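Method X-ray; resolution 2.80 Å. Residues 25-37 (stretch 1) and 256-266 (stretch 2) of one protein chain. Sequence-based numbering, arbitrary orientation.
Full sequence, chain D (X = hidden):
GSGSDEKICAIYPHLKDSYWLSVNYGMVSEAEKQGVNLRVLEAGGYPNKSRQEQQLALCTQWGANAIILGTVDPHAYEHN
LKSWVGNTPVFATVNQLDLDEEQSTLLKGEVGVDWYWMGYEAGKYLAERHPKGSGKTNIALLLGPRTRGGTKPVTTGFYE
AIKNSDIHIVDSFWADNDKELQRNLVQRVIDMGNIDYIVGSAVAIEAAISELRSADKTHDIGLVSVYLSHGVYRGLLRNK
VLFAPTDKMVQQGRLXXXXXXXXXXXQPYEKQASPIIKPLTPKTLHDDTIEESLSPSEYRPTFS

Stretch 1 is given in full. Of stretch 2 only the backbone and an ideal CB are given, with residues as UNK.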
# COMPACT_ATOMS: atom_id res chain seq x y z
N TYR D 25 26.82 -9.09 12.74
CA TYR D 25 28.11 -9.64 12.30
C TYR D 25 28.92 -10.05 13.53
O TYR D 25 29.72 -11.00 13.49
CB TYR D 25 28.88 -8.58 11.52
CG TYR D 25 30.05 -9.09 10.71
CD1 TYR D 25 29.85 -9.96 9.65
CD2 TYR D 25 31.36 -8.67 10.99
CE1 TYR D 25 30.92 -10.42 8.88
CE2 TYR D 25 32.45 -9.12 10.23
CZ TYR D 25 32.21 -10.00 9.17
OH TYR D 25 33.25 -10.47 8.38
N GLY D 26 28.70 -9.32 14.61
CA GLY D 26 29.41 -9.55 15.86
C GLY D 26 29.07 -10.84 16.58
O GLY D 26 29.96 -11.51 17.10
N MET D 27 27.79 -11.17 16.62
CA MET D 27 27.34 -12.39 17.27
C MET D 27 27.52 -13.54 16.30
O MET D 27 27.88 -14.64 16.70
CB MET D 27 25.87 -12.26 17.66
CG MET D 27 25.63 -11.11 18.59
SD MET D 27 23.92 -11.00 19.04
CE MET D 27 23.98 -11.35 20.82
N VAL D 28 27.28 -13.28 15.03
CA VAL D 28 27.42 -14.30 14.01
C VAL D 28 28.86 -14.79 13.93
O VAL D 28 29.13 -15.96 14.15
CB VAL D 28 27.03 -13.77 12.64
CG1 VAL D 28 27.41 -14.78 11.57
CG2 VAL D 28 25.55 -13.51 12.60
N SER D 29 29.76 -13.88 13.60
CA SER D 29 31.17 -14.23 13.47
C SER D 29 31.76 -14.79 14.76
O SER D 29 32.64 -15.65 14.72
CB SER D 29 31.96 -13.00 13.03
OG SER D 29 31.41 -12.46 11.85
N GLU D 30 31.28 -14.32 15.91
CA GLU D 30 31.77 -14.78 17.20
C GLU D 30 31.06 -16.07 17.63
O GLU D 30 31.24 -16.56 18.74
CB GLU D 30 31.57 -13.70 18.27
CG GLU D 30 32.19 -14.03 19.62
CD GLU D 30 33.71 -14.13 19.55
OE1 GLU D 30 34.22 -14.87 18.69
OE2 GLU D 30 34.39 -13.47 20.37
N ALA D 31 30.25 -16.61 16.72
CA ALA D 31 29.51 -17.85 16.98
C ALA D 31 30.18 -19.01 16.26
O ALA D 31 30.10 -20.16 16.71
CB ALA D 31 28.06 -17.70 16.53
N GLU D 32 30.83 -18.73 15.13
CA GLU D 32 31.52 -19.78 14.39
C GLU D 32 32.95 -19.84 14.91
O GLU D 32 33.69 -20.78 14.62
CB GLU D 32 31.50 -19.47 12.89
CG GLU D 32 32.20 -18.18 12.51
CD GLU D 32 33.71 -18.30 12.53
OE1 GLU D 32 34.38 -17.24 12.52
OE2 GLU D 32 34.23 -19.43 12.56
N LYS D 33 33.33 -18.82 15.67
CA LYS D 33 34.67 -18.75 16.25
C LYS D 33 34.67 -19.38 17.63
O LYS D 33 35.72 -19.54 18.26
CB LYS D 33 35.14 -17.29 16.34
CG LYS D 33 36.61 -17.13 16.70
CD LYS D 33 37.05 -15.68 16.54
CE LYS D 33 36.93 -15.22 15.09
NZ LYS D 33 37.32 -13.79 14.91
N GLN D 34 33.48 -19.74 18.11
CA GLN D 34 33.32 -20.40 19.40
C GLN D 34 32.47 -21.65 19.16
O GLN D 34 32.04 -22.31 20.11
CB GLN D 34 32.63 -19.48 20.41
CG GLN D 34 33.54 -18.42 21.00
CD GLN D 34 33.01 -17.86 22.31
OE1 GLN D 34 32.75 -18.61 23.25
NE2 GLN D 34 32.86 -16.54 22.38
N GLY D 35 32.26 -21.96 17.88
CA GLY D 35 31.50 -23.13 17.47
C GLY D 35 30.15 -23.37 18.13
O GLY D 35 29.65 -24.49 18.09
N VAL D 36 29.55 -22.33 18.71
CA VAL D 36 28.26 -22.47 19.37
C VAL D 36 27.09 -22.59 18.39
O VAL D 36 27.27 -22.52 17.18
CB VAL D 36 27.96 -21.29 20.34
CG1 VAL D 36 29.12 -21.10 21.31
CG2 VAL D 36 27.70 -20.03 19.55
N ASN D 37 25.90 -22.77 18.96
CA ASN D 37 24.67 -22.90 18.20
C ASN D 37 23.81 -21.67 18.48
O ASN D 37 23.04 -21.63 19.45
CB ASN D 37 23.95 -24.19 18.63
CG ASN D 37 22.54 -24.27 18.09
OD1 ASN D 37 22.32 -24.17 16.89
ND2 ASN D 37 21.59 -24.47 18.99
N UNK D 256 28.76 -10.22 23.69
CA UNK D 256 27.59 -10.94 24.20
C UNK D 256 27.67 -12.43 23.93
O UNK D 256 27.34 -13.24 24.80
CB UNK D 256 26.31 -10.38 23.58
N UNK D 257 28.08 -12.81 22.73
CA UNK D 257 28.21 -14.23 22.40
C UNK D 257 29.16 -14.87 23.41
O UNK D 257 28.80 -15.84 24.08
CB UNK D 257 28.71 -14.43 20.97
N UNK D 258 30.36 -14.32 23.50
CA UNK D 258 31.38 -14.82 24.41
C UNK D 258 30.83 -14.93 25.82
O UNK D 258 30.94 -15.97 26.45
CB UNK D 258 32.61 -13.91 24.39
N UNK D 259 30.25 -13.84 26.31
CA UNK D 259 29.69 -13.84 27.67
C UNK D 259 28.87 -15.10 27.97
O UNK D 259 29.14 -15.79 28.95
CB UNK D 259 28.81 -12.60 27.87
N UNK D 260 27.88 -15.39 27.14
CA UNK D 260 27.04 -16.56 27.36
C UNK D 260 27.79 -17.86 27.09
O UNK D 260 27.63 -18.84 27.82
CB UNK D 260 25.79 -16.48 26.47
N UNK D 261 28.62 -17.88 26.05
CA UNK D 261 29.38 -19.08 25.72
C UNK D 261 30.35 -19.47 26.84
O UNK D 261 30.72 -20.64 26.98
CB UNK D 261 30.15 -18.87 24.41
N UNK D 262 30.76 -18.49 27.64
CA UNK D 262 31.67 -18.71 28.76
C UNK D 262 30.90 -19.16 30.00
O UNK D 262 31.30 -20.10 30.68
CB UNK D 262 32.46 -17.44 29.06
N UNK D 263 29.81 -18.47 30.30
CA UNK D 263 28.98 -18.83 31.44
C UNK D 263 28.43 -20.24 31.25
O UNK D 263 27.96 -20.87 32.19
CB UNK D 263 27.84 -17.82 31.62
N UNK D 264 28.49 -20.74 30.02
CA UNK D 264 27.99 -22.07 29.73
C UNK D 264 29.11 -23.10 29.57
O UNK D 264 28.88 -24.22 29.12
CB UNK D 264 27.14 -22.03 28.46
N UNK D 265 30.33 -22.71 29.92
CA UNK D 265 31.47 -23.61 29.86
C UNK D 265 32.32 -23.29 31.09
O UNK D 265 33.46 -23.73 31.22
CB UNK D 265 32.26 -23.45 28.56
N UNK D 266 31.70 -22.51 31.98
CA UNK D 266 32.29 -22.05 33.23
C UNK D 266 33.69 -21.44 33.10
O UNK D 266 34.57 -21.70 33.93
CB UNK D 266 32.35 -23.22 34.21

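Two helices run side by side here, their axes 9.2 Å apart at closest and 41° from parallel, so the positions of the second can be read one by one against the first and the loop that follows it.

At position 256 the backbone is helical and CA-to-CB points sideways, with the ideal CB 3.7 Å from Met 27 CE. The methyl offers an apolar neighbour but asks for nothing specific; a small residue or a modest aliphatic one would suit. The deposited residue is Ser 256, whose CB lies 3.8 Å from Met 27 CE.

The CA of position 257 comes within 5.5 Å of Met 27 CA, its CB points toward stretch 1, and the ideal CB lies 3.7 Å from Glu 30 CG and 4.4 Å from Met 27 O. What waits there is a shallow hollow lined by backbone and by the near parts of side chains, too close for a long or aromatic group to enter easily. Ala, Val or perhaps Thr would be reasonable. It is Val 257, with chi1 in t, and it acts as a knob among Gly 26, Met 27, Glu 30 and Ala 31. Val 257 CG2 sits 3.2 Å from Met 27 CA and 3.5 Å from Met 27 CB, while Val 257 CG1 lies 3.0 Å from Glu 30 O. This residue has the largest covered area in the contact.

At 258 CB again points sideways, 3.3 Å from Gln 34 NE2 and 4.4 Å from Glu 30 OE2. The root of the side chain is crowded but the way out is not, so a flexible chain leading off is sensible, whether aliphatic or polar. Met 258 does this, and its end leads away.

Position 259 points away and 260 sideways, neither with any atom of stretch 1 within 5.5 Å of its ideal CB; stretch 1 sets no preference. They are Gln 259 and Ala 260.

Position 261 points toward stretch 1, with Val 36 CG1 4.0 Å from the ideal CB. Little room remains, so Ala or Gly fits best. Ala 261 is found, its CB packing 3.9 Å from Val 36 CG1.

At 262 CB points sideways and little constrains it; many polar residues would serve. His 262 comes nearer at its end. Positions 263 and 264 are out of reach; Tyr 263 and Leu 264 occupy them, the latter being the first to leave helical angles.

Position 265 lies beyond the helix, pointing toward stretch 1 but with its ideal CB distant. Only a long side chain could bridge the gap, and the carbonyl of Gln 34, which accepts no backbone hydrogen bond within stretch 1, favours a donor: Arg suits best, and Lys would barely approach. Arg 265 NH2 makes a weak hydrogen bond to Gln 34 O at 2.8 Å, with Val 36 CG1 also at the guanidinium edge. Position 266, out of reach with positive phi, would suit Gly or Asn; it holds His 266.

Stretch 2 256-266: SVMQAAHYLRH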
# COMPACT_ATOMS: atom_id res chain seq x y z
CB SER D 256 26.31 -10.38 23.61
OG SER D 256 25.56 -9.67 24.59
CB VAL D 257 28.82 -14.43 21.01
CG1 VAL D 257 29.22 -15.88 20.82
CG2 VAL D 257 27.83 -14.02 19.95
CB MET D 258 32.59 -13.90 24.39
CG MET D 258 33.67 -14.29 25.39
SD MET D 258 34.32 -12.86 26.25
CE MET D 258 33.08 -12.65 27.59
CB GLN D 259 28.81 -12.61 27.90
CG GLN D 259 29.53 -11.28 27.93
CD GLN D 259 28.75 -10.24 28.71
OE1 GLN D 259 27.55 -10.07 28.51
NE2 GLN D 259 29.43 -9.55 29.62
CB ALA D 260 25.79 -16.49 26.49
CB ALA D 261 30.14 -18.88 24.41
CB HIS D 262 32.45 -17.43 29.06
CG HIS D 262 33.74 -17.31 28.31
ND1 HIS D 262 33.88 -17.74 27.00
CD2 HIS D 262 34.94 -16.82 28.68
CE1 HIS D 262 35.12 -17.51 26.60
NE2 HIS D 262 35.79 -16.95 27.60
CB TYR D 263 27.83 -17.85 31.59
CG TYR D 263 26.81 -18.25 32.61
CD1 TYR D 263 26.93 -17.86 33.94
CD2 TYR D 263 25.71 -19.03 32.26
CE1 TYR D 263 25.98 -18.23 34.89
CE2 TYR D 263 24.76 -19.41 33.20
CZ TYR D 263 24.90 -19.00 34.51
OH TYR D 263 23.95 -19.36 35.43
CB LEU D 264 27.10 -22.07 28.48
CG LEU D 264 25.75 -21.33 28.55
CD1 LEU D 264 24.96 -21.66 27.28
CD2 LEU D 264 24.95 -21.75 29.79
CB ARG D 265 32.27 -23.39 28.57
CG ARG D 265 31.48 -23.56 27.30
CD ARG D 265 32.39 -23.85 26.12
NE ARG D 265 31.77 -23.50 24.84
CZ ARG D 265 32.23 -23.87 23.65
NH1 ARG D 265 33.33 -24.61 23.56
NH2 ARG D 265 31.59 -23.50 22.55
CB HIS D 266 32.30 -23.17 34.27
CG HIS D 266 31.94 -22.70 35.65
ND1 HIS D 266 30.71 -22.16 35.95
CD2 HIS D 266 32.65 -22.68 36.80
CE1 HIS D 266 30.68 -21.82 37.23
NE2 HIS D 266 31.84 -22.13 37.77
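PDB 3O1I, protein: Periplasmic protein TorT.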